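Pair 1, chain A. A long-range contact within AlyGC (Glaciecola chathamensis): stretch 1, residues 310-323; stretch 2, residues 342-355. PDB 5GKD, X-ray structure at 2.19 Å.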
# COMPACT_ATOMS: atom_id res chain seq x y z
N LEU A 310 22.90 41.72 1.64
CA LEU A 310 23.01 42.88 0.76
C LEU A 310 22.11 42.64 -0.45
O LEU A 310 22.34 41.71 -1.23
CB LEU A 310 24.46 43.09 0.32
CG LEU A 310 24.99 44.45 -0.14
CD1 LEU A 310 25.75 44.26 -1.44
CD2 LEU A 310 23.94 45.55 -0.29
N ILE A 311 21.08 43.46 -0.59
CA ILE A 311 20.04 43.27 -1.59
C ILE A 311 20.01 44.55 -2.44
O ILE A 311 19.42 45.55 -2.02
CB ILE A 311 18.68 42.99 -0.95
CG1 ILE A 311 18.79 41.81 0.03
CG2 ILE A 311 17.62 42.74 -1.99
CD1 ILE A 311 17.53 41.45 0.78
N GLU A 312 20.65 44.54 -3.61
CA GLU A 312 20.75 45.79 -4.36
C GLU A 312 20.52 45.56 -5.84
O GLU A 312 20.78 44.49 -6.38
CB GLU A 312 22.09 46.51 -4.12
CG GLU A 312 23.27 45.93 -4.86
CD GLU A 312 24.61 46.33 -4.25
OE1 GLU A 312 24.65 47.27 -3.41
OE2 GLU A 312 25.61 45.68 -4.61
N ASN A 313 20.00 46.61 -6.49
CA ASN A 313 19.80 46.64 -7.94
C ASN A 313 18.98 45.48 -8.47
O ASN A 313 19.19 45.01 -9.59
CB ASN A 313 21.14 46.73 -8.66
CG ASN A 313 21.80 48.07 -8.46
OD1 ASN A 313 22.68 48.22 -7.63
ND2 ASN A 313 21.34 49.07 -9.20
N ASN A 314 18.00 45.02 -7.70
CA ASN A 314 17.03 44.09 -8.22
C ASN A 314 15.79 44.82 -8.73
O ASN A 314 15.40 45.88 -8.23
CB ASN A 314 16.66 43.08 -7.13
CG ASN A 314 17.87 42.38 -6.59
OD1 ASN A 314 18.49 41.56 -7.29
ND2 ASN A 314 18.27 42.73 -5.38
N THR A 315 15.18 44.25 -9.75
CA THR A 315 13.95 44.78 -10.32
C THR A 315 12.81 43.83 -9.99
O THR A 315 12.93 42.62 -10.22
CB THR A 315 14.06 44.95 -11.83
OG1 THR A 315 14.98 46.01 -12.11
CG2 THR A 315 12.69 45.26 -12.43
N LEU A 316 11.73 44.35 -9.44
CA LEU A 316 10.60 43.53 -9.05
C LEU A 316 9.34 44.13 -9.66
O LEU A 316 8.87 45.17 -9.21
CB LEU A 316 10.49 43.43 -7.52
CG LEU A 316 11.67 42.74 -6.83
CD1 LEU A 316 12.73 43.72 -6.40
CD2 LEU A 316 11.22 41.90 -5.62
N VAL A 317 8.82 43.46 -10.69
CA VAL A 317 7.63 43.92 -11.41
C VAL A 317 6.48 42.98 -11.09
O VAL A 317 6.58 41.77 -11.33
CB VAL A 317 7.87 43.98 -12.92
CG1 VAL A 317 6.64 44.50 -13.63
CG2 VAL A 317 9.06 44.82 -13.24
N ASN A 318 5.38 43.55 -10.60
CA ASN A 318 4.18 42.78 -10.23
C ASN A 318 4.55 41.54 -9.41
O ASN A 318 4.08 40.43 -9.67
CB ASN A 318 3.37 42.41 -11.47
CG ASN A 318 2.82 43.63 -12.19
OD1 ASN A 318 2.69 44.70 -11.60
ND2 ASN A 318 2.50 43.49 -13.47
N VAL A 319 5.42 41.73 -8.43
CA VAL A 319 5.75 40.69 -7.47
C VAL A 319 4.79 40.91 -6.31
O VAL A 319 4.80 41.96 -5.67
CB VAL A 319 7.22 40.76 -7.03
CG1 VAL A 319 7.49 39.82 -5.87
CG2 VAL A 319 8.11 40.39 -8.21
N GLU A 320 3.90 39.94 -6.08
CA GLU A 320 2.80 40.19 -5.17
C GLU A 320 3.25 40.25 -3.72
O GLU A 320 2.68 41.00 -2.93
CB GLU A 320 1.70 39.15 -5.37
CG GLU A 320 1.14 39.20 -6.79
CD GLU A 320 -0.02 38.26 -7.06
OE1 GLU A 320 -0.52 37.60 -6.11
OE2 GLU A 320 -0.44 38.18 -8.23
N HIS A 321 4.29 39.50 -3.34
CA HIS A 321 4.70 39.49 -1.94
C HIS A 321 6.20 39.65 -1.80
O HIS A 321 6.98 38.86 -2.35
CB HIS A 321 4.20 38.23 -1.23
CG HIS A 321 2.71 38.13 -1.18
ND1 HIS A 321 1.96 38.81 -0.24
CD2 HIS A 321 1.83 37.47 -1.95
CE1 HIS A 321 0.68 38.56 -0.44
NE2 HIS A 321 0.57 37.75 -1.47
N ILE A 322 6.60 40.67 -1.05
CA ILE A 322 7.96 40.85 -0.55
C ILE A 322 7.85 40.79 0.96
O ILE A 322 7.24 41.67 1.57
CB ILE A 322 8.57 42.20 -0.99
CG1 ILE A 322 8.75 42.27 -2.51
CG2 ILE A 322 9.89 42.43 -0.27
CD1 ILE A 322 9.17 43.67 -2.97
N GLN A 323 8.44 39.77 1.58
CA GLN A 323 8.18 39.50 2.98
C GLN A 323 9.47 39.54 3.78
O GLN A 323 10.41 38.80 3.50
CB GLN A 323 7.43 38.17 3.13
CG GLN A 323 6.11 38.22 2.38
CD GLN A 323 5.07 37.20 2.86
OE1 GLN A 323 5.39 36.24 3.56
NE2 GLN A 323 3.81 37.42 2.49
N ASN A 342 19.21 48.37 -1.10
CA ASN A 342 19.45 49.64 -1.78
C ASN A 342 19.25 49.51 -3.29
O ASN A 342 19.48 48.45 -3.87
CB ASN A 342 20.88 50.15 -1.59
CG ASN A 342 21.42 49.91 -0.22
OD1 ASN A 342 20.82 50.32 0.77
ND2 ASN A 342 22.55 49.22 -0.14
N ASN A 343 18.87 50.63 -3.91
CA ASN A 343 18.88 50.79 -5.37
C ASN A 343 18.03 49.75 -6.09
O ASN A 343 18.29 49.42 -7.24
CB ASN A 343 20.32 50.79 -5.90
CG ASN A 343 21.12 51.95 -5.37
OD1 ASN A 343 21.83 51.82 -4.37
ND2 ASN A 343 21.00 53.10 -6.01
N ASN A 344 17.01 49.24 -5.41
CA ASN A 344 16.06 48.33 -6.02
C ASN A 344 14.92 49.10 -6.68
O ASN A 344 14.68 50.28 -6.41
CB ASN A 344 15.54 47.34 -4.98
CG ASN A 344 16.67 46.48 -4.39
OD1 ASN A 344 17.16 45.57 -5.04
ND2 ASN A 344 17.09 46.79 -3.19
N LEU A 345 14.20 48.41 -7.56
CA LEU A 345 13.10 48.99 -8.30
C LEU A 345 11.90 48.07 -8.16
O LEU A 345 11.96 46.89 -8.52
CB LEU A 345 13.46 49.18 -9.78
CG LEU A 345 12.32 49.54 -10.73
CD1 LEU A 345 11.79 50.94 -10.50
CD2 LEU A 345 12.78 49.42 -12.18
N ILE A 346 10.81 48.63 -7.64
CA ILE A 346 9.57 47.91 -7.40
C ILE A 346 8.48 48.64 -8.15
O ILE A 346 8.17 49.80 -7.85
CB ILE A 346 9.23 47.84 -5.90
CG1 ILE A 346 10.37 47.20 -5.10
CG2 ILE A 346 7.94 47.10 -5.69
CD1 ILE A 346 10.16 47.24 -3.59
N VAL A 347 7.90 47.98 -9.15
CA VAL A 347 6.79 48.51 -9.91
C VAL A 347 5.66 47.50 -9.80
O VAL A 347 5.82 46.34 -10.21
CB VAL A 347 7.16 48.76 -11.38
CG1 VAL A 347 5.95 49.32 -12.12
CG2 VAL A 347 8.34 49.69 -11.48
N ASN A 348 4.54 47.93 -9.24
CA ASN A 348 3.42 47.04 -8.97
C ASN A 348 2.14 47.76 -9.35
O ASN A 348 1.93 48.89 -8.90
CB ASN A 348 3.42 46.63 -7.49
CG ASN A 348 2.50 45.48 -7.19
OD1 ASN A 348 1.45 45.35 -7.79
ND2 ASN A 348 2.90 44.64 -6.25
N ASP A 349 1.30 47.13 -10.16
CA ASP A 349 0.04 47.76 -10.55
C ASP A 349 -1.14 47.31 -9.68
O ASP A 349 -2.29 47.52 -10.07
CB ASP A 349 -0.25 47.50 -12.03
CG ASP A 349 -0.37 46.02 -12.37
OD1 ASP A 349 -0.83 45.22 -11.54
OD2 ASP A 349 -0.01 45.65 -13.51
N GLN A 350 -0.88 46.71 -8.52
CA GLN A 350 -1.96 46.23 -7.67
C GLN A 350 -2.28 47.18 -6.53
O GLN A 350 -3.10 46.84 -5.67
CB GLN A 350 -1.63 44.84 -7.13
CG GLN A 350 -1.82 43.72 -8.14
CD GLN A 350 -3.20 43.76 -8.80
OE1 GLN A 350 -4.21 43.40 -8.18
NE2 GLN A 350 -3.25 44.21 -10.06
N GLY A 351 -1.68 48.37 -6.51
CA GLY A 351 -2.00 49.38 -5.53
C GLY A 351 -1.11 49.40 -4.31
O GLY A 351 -1.22 50.32 -3.49
N THR A 352 -0.24 48.42 -4.17
CA THR A 352 0.60 48.29 -3.00
C THR A 352 2.02 47.98 -3.46
O THR A 352 2.24 47.53 -4.58
CB THR A 352 0.07 47.18 -2.08
OG1 THR A 352 0.71 47.25 -0.81
CG2 THR A 352 0.32 45.81 -2.68
N ASP A 353 2.99 48.23 -2.58
CA ASP A 353 4.34 47.80 -2.87
C ASP A 353 4.56 46.31 -2.61
O ASP A 353 5.66 45.81 -2.84
CB ASP A 353 5.35 48.65 -2.08
CG ASP A 353 5.20 48.49 -0.57
OD1 ASP A 353 4.31 47.77 -0.10
OD2 ASP A 353 6.00 49.13 0.15
N GLY A 354 3.54 45.59 -2.14
CA GLY A 354 3.62 44.18 -1.86
C GLY A 354 4.39 43.80 -0.61
O GLY A 354 4.52 42.60 -0.33
N ILE A 355 4.86 44.76 0.17
CA ILE A 355 5.75 44.48 1.29
C ILE A 355 4.94 44.18 2.54
O ILE A 355 4.00 44.90 2.87
CB ILE A 355 6.72 45.64 1.52
CG1 ILE A 355 7.70 45.76 0.36
CG2 ILE A 355 7.43 45.47 2.84
CD1 ILE A 355 8.47 47.08 0.34
O HOH W 1 6.40 44.30 -7.84
O HOH W 2 6.09 44.30 -5.18
O HOH W 3 0.68 42.78 -4.66
O HOH W 4 3.69 40.97 1.42

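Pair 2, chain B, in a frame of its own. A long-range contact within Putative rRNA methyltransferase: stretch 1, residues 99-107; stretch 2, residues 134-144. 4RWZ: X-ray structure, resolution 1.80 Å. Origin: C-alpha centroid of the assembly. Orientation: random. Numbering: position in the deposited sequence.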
# COMPACT_ATOMS: atom_id res chain seq x y z
N HIS B 99 1.06 -1.58 10.38
CA HIS B 99 2.41 -1.31 10.92
C HIS B 99 3.33 -0.95 9.77
O HIS B 99 4.26 -0.17 9.95
CB HIS B 99 2.99 -2.56 11.60
CG HIS B 99 2.28 -2.92 12.85
ND1 HIS B 99 1.11 -3.64 12.86
CD2 HIS B 99 2.58 -2.66 14.15
CE1 HIS B 99 0.72 -3.82 14.11
NE2 HIS B 99 1.59 -3.22 14.91
N THR B 100 3.06 -1.51 8.58
CA THR B 100 3.84 -1.24 7.37
C THR B 100 2.92 -1.08 6.18
O THR B 100 2.06 -1.97 5.95
CB THR B 100 4.80 -2.42 7.07
OG1 THR B 100 5.54 -2.74 8.26
CG2 THR B 100 5.76 -2.06 5.92
N LEU B 101 3.08 0.00 5.41
CA LEU B 101 2.28 0.21 4.20
C LEU B 101 3.28 0.29 3.06
O LEU B 101 4.14 1.17 3.06
CB LEU B 101 1.55 1.54 4.28
CG LEU B 101 0.78 2.03 3.04
CD1 LEU B 101 -0.31 1.11 2.82
CD2 LEU B 101 0.27 3.47 3.41
N THR B 102 3.17 -0.61 2.08
CA THR B 102 4.13 -0.64 0.98
C THR B 102 3.52 -0.15 -0.34
O THR B 102 2.32 -0.38 -0.63
CB THR B 102 4.74 -2.05 0.78
OG1 THR B 102 3.66 -3.00 0.57
CG2 THR B 102 5.59 -2.45 2.03
N LEU B 103 4.32 0.60 -1.11
CA LEU B 103 3.93 0.96 -2.51
C LEU B 103 5.11 0.54 -3.35
O LEU B 103 6.15 1.21 -3.35
CB LEU B 103 3.72 2.46 -2.66
CG LEU B 103 2.42 2.89 -1.95
CD1 LEU B 103 2.84 3.41 -0.67
CD2 LEU B 103 1.56 3.89 -2.67
N ASN B 104 4.96 -0.57 -4.05
CA ASN B 104 6.05 -1.16 -4.85
C ASN B 104 5.84 -0.82 -6.31
O ASN B 104 4.92 -1.35 -6.92
CB ASN B 104 6.02 -2.68 -4.73
CG ASN B 104 6.42 -3.13 -3.36
OD1 ASN B 104 7.41 -2.66 -2.84
ND2 ASN B 104 5.65 -4.03 -2.74
N PHE B 105 6.68 0.05 -6.84
CA PHE B 105 6.58 0.45 -8.25
C PHE B 105 5.21 0.99 -8.66
O PHE B 105 4.59 0.49 -9.60
CB PHE B 105 6.98 -0.71 -9.17
CG PHE B 105 8.37 -1.20 -8.88
CD1 PHE B 105 9.46 -0.40 -9.17
CD2 PHE B 105 8.60 -2.44 -8.31
CE1 PHE B 105 10.77 -0.82 -8.89
CE2 PHE B 105 9.91 -2.85 -8.04
CZ PHE B 105 10.98 -2.03 -8.34
N PRO B 106 4.73 2.02 -7.95
CA PRO B 106 3.43 2.61 -8.30
C PRO B 106 3.46 3.17 -9.74
O PRO B 106 4.50 3.65 -10.19
CB PRO B 106 3.31 3.81 -7.31
CG PRO B 106 4.74 4.14 -6.94
CD PRO B 106 5.39 2.73 -6.85
N TRP B 107 2.35 3.13 -10.44
CA TRP B 107 2.28 3.73 -11.77
C TRP B 107 2.46 5.26 -11.69
O TRP B 107 2.42 5.83 -10.60
CB TRP B 107 0.93 3.41 -12.37
CG TRP B 107 0.82 1.99 -12.88
CD1 TRP B 107 1.78 1.02 -12.86
CD2 TRP B 107 -0.33 1.43 -13.49
NE1 TRP B 107 1.27 -0.14 -13.45
CE2 TRP B 107 -0.02 0.10 -13.85
CE3 TRP B 107 -1.60 1.93 -13.79
CZ2 TRP B 107 -0.96 -0.75 -14.49
CZ3 TRP B 107 -2.51 1.10 -14.43
CH2 TRP B 107 -2.18 -0.22 -14.77
N GLU B 134 5.09 2.58 9.34
CA GLU B 134 6.04 3.01 8.32
C GLU B 134 5.45 2.91 6.91
O GLU B 134 4.87 1.88 6.61
CB GLU B 134 7.24 2.05 8.39
CG GLU B 134 8.47 2.53 7.71
CD GLU B 134 9.63 1.50 7.81
OE1 GLU B 134 9.41 0.33 8.24
OE2 GLU B 134 10.76 1.90 7.48
N LEU B 135 5.60 3.95 6.10
CA LEU B 135 5.33 3.89 4.67
C LEU B 135 6.65 3.58 3.97
O LEU B 135 7.65 4.18 4.26
CB LEU B 135 4.81 5.26 4.20
CG LEU B 135 4.74 5.58 2.71
CD1 LEU B 135 3.72 4.70 2.16
CD2 LEU B 135 4.25 7.02 2.50
N ILE B 136 6.65 2.59 3.08
CA ILE B 136 7.86 2.24 2.31
C ILE B 136 7.49 2.27 0.80
O ILE B 136 6.60 1.55 0.37
CB ILE B 136 8.28 0.82 2.62
CG1 ILE B 136 8.54 0.69 4.14
CG2 ILE B 136 9.59 0.47 1.85
CD1 ILE B 136 9.05 -0.74 4.59
N ALA B 137 8.16 3.10 0.03
CA ALA B 137 7.84 3.21 -1.39
C ALA B 137 9.10 2.89 -2.22
O ALA B 137 10.20 3.42 -1.94
CB ALA B 137 7.30 4.62 -1.72
N LEU B 138 8.92 2.06 -3.24
CA LEU B 138 9.99 1.76 -4.20
C LEU B 138 9.59 2.45 -5.49
O LEU B 138 8.60 2.05 -6.12
CB LEU B 138 10.13 0.28 -4.48
CG LEU B 138 11.04 -0.47 -3.50
CD1 LEU B 138 12.48 0.01 -3.59
CD2 LEU B 138 10.53 -0.30 -2.10
N LEU B 139 10.36 3.44 -5.90
CA LEU B 139 9.92 4.38 -6.94
C LEU B 139 10.79 4.22 -8.18
O LEU B 139 12.01 4.28 -8.08
CB LEU B 139 10.00 5.83 -6.43
CG LEU B 139 9.23 6.19 -5.15
CD1 LEU B 139 9.39 7.67 -4.81
CD2 LEU B 139 7.78 5.78 -5.28
N ASN B 140 10.18 4.08 -9.35
CA ASN B 140 10.96 3.84 -10.54
C ASN B 140 10.15 4.46 -11.67
O ASN B 140 8.92 4.29 -11.73
CB ASN B 140 11.12 2.33 -10.70
CG ASN B 140 11.92 1.94 -11.93
OD1 ASN B 140 11.48 2.14 -13.05
ND2 ASN B 140 13.12 1.40 -11.71
N GLN B 141 10.82 5.23 -12.53
CA GLN B 141 10.15 6.01 -13.56
C GLN B 141 9.89 5.26 -14.84
O GLN B 141 9.33 5.83 -15.78
CB GLN B 141 10.95 7.28 -13.86
CG GLN B 141 10.99 8.20 -12.69
CD GLN B 141 11.52 9.54 -13.04
OE1 GLN B 141 11.61 9.89 -14.22
NE2 GLN B 141 11.88 10.31 -12.03
N SER B 142 10.22 3.99 -14.87
CA SER B 142 9.95 3.16 -16.05
C SER B 142 8.59 2.44 -15.99
O SER B 142 8.26 1.66 -16.88
CB SER B 142 11.10 2.19 -16.33
OG SER B 142 11.18 1.12 -15.38
N VAL B 143 7.79 2.75 -14.96
CA VAL B 143 6.45 2.17 -14.83
C VAL B 143 5.50 2.70 -15.94
O VAL B 143 5.77 3.70 -16.60
CB VAL B 143 5.85 2.46 -13.41
CG1 VAL B 143 6.69 1.80 -12.33
CG2 VAL B 143 5.76 3.99 -13.14
N PHE B 144 4.36 2.03 -16.07
CA PHE B 144 3.31 2.41 -16.98
C PHE B 144 2.84 3.82 -16.63
O PHE B 144 2.62 4.15 -15.44
CB PHE B 144 2.13 1.46 -16.84
CG PHE B 144 0.96 1.84 -17.70
CD1 PHE B 144 1.09 1.88 -19.08
CD2 PHE B 144 -0.23 2.21 -17.13
CE1 PHE B 144 0.03 2.25 -19.88
CE2 PHE B 144 -1.29 2.59 -17.92
CZ PHE B 144 -1.15 2.63 -19.29
O HOH W 5 7.72 -1.54 9.36
O HOH W 6 7.25 3.76 -9.63

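Two neighbouring parallel β-strands present a packing problem that the backbone solves in one way and the side chains in many. Pair 1, from AlyGC, and pair 2, from a putative rRNA methyltransferase, make a useful example: the backbone atoms of 14 central residues superpose with an RMSD of 0.9 Å. In each, the strand axes approach to 4.8 Å and run nearly parallel, at 6° in pair 1 and 10° in pair 2.

The shared ladder follows the usual parallel pattern, in which one residue of a strand bonds through both its N and its O to two residues of its neighbour. L316(A) does this in pair 1: its N donates to L345(A) O at 2.7 Å, and its O accepts from V347(A) N at 3.0 Å. The matching L103(B) donates from N to I136(B) O and accepts at O from L138(B) N, both at 2.9 Å. The ladder then continues equivalently, with N318(A) N bonded to V347(A) O and F105(B) N to L138(B) O, again both at 2.9 Å.

One step earlier the solutions part. N314(A) and N344(A) superpose on L101(B) and L135(B), so a pair of amides occupies the place of a pair of leucines. In pair 1 the buried N344(A) acts as a polar clasp. Its OD1 accepts from N314(A) N at 2.8 Å and from N314(A) ND2 at 3.1 Å, while its ND2 donates to I311(A) O at 2.9 Å; backbone and side chain are thus tied together across the two stretches. Pair 2 fills the same place with hydrocarbon. L101(B) CD2 lies 3.9 Å from L135(B) CD1, and that same CD1 packs closely against L103(B) CD1, at 3.2 Å.

At the next position on that side of the ladder both pairs have a leucine, but with different partners. L316(A) faces I346(A), with CD1 4.4 Å from CG1, whereas L103(B) faces A137(B), with the two CB atoms 4.3 Å apart. The longer I346(A) also reaches beyond its bridge partner: its CD1 meets I322(A) CD1 at 3.8 Å, linking the central strands to the later bridge between I322(A) and I355(A).

Past the strand end, N318(A) matches F105(B), and D349(A) matches N140(B). Both residues of stretch 1 have positive phi and an m rotamer that brings the side-chain end nearer the other stretch, yet the chemistry differs. N318(A) OD1 accepts from D349(A) N at 3.1 Å, supplemented by a weak bond from N318(A) ND2 to D349(A) OD2 at 3.3 Å. F105(B) instead sets its ring edge against N140(B), CD1 to CB at 3.5 Å. Beyond it, W107(B), at the position of E320(A), receives the edge of F144(B) on its face, with W107(B) CE3 3.6 Å from F144(B) CD2. At the positions of N314(A), N344(A) and N318(A), the common main-chain frame thus takes amide hydrogen bonds in pair 1 and aliphatic or aromatic packing in pair 2.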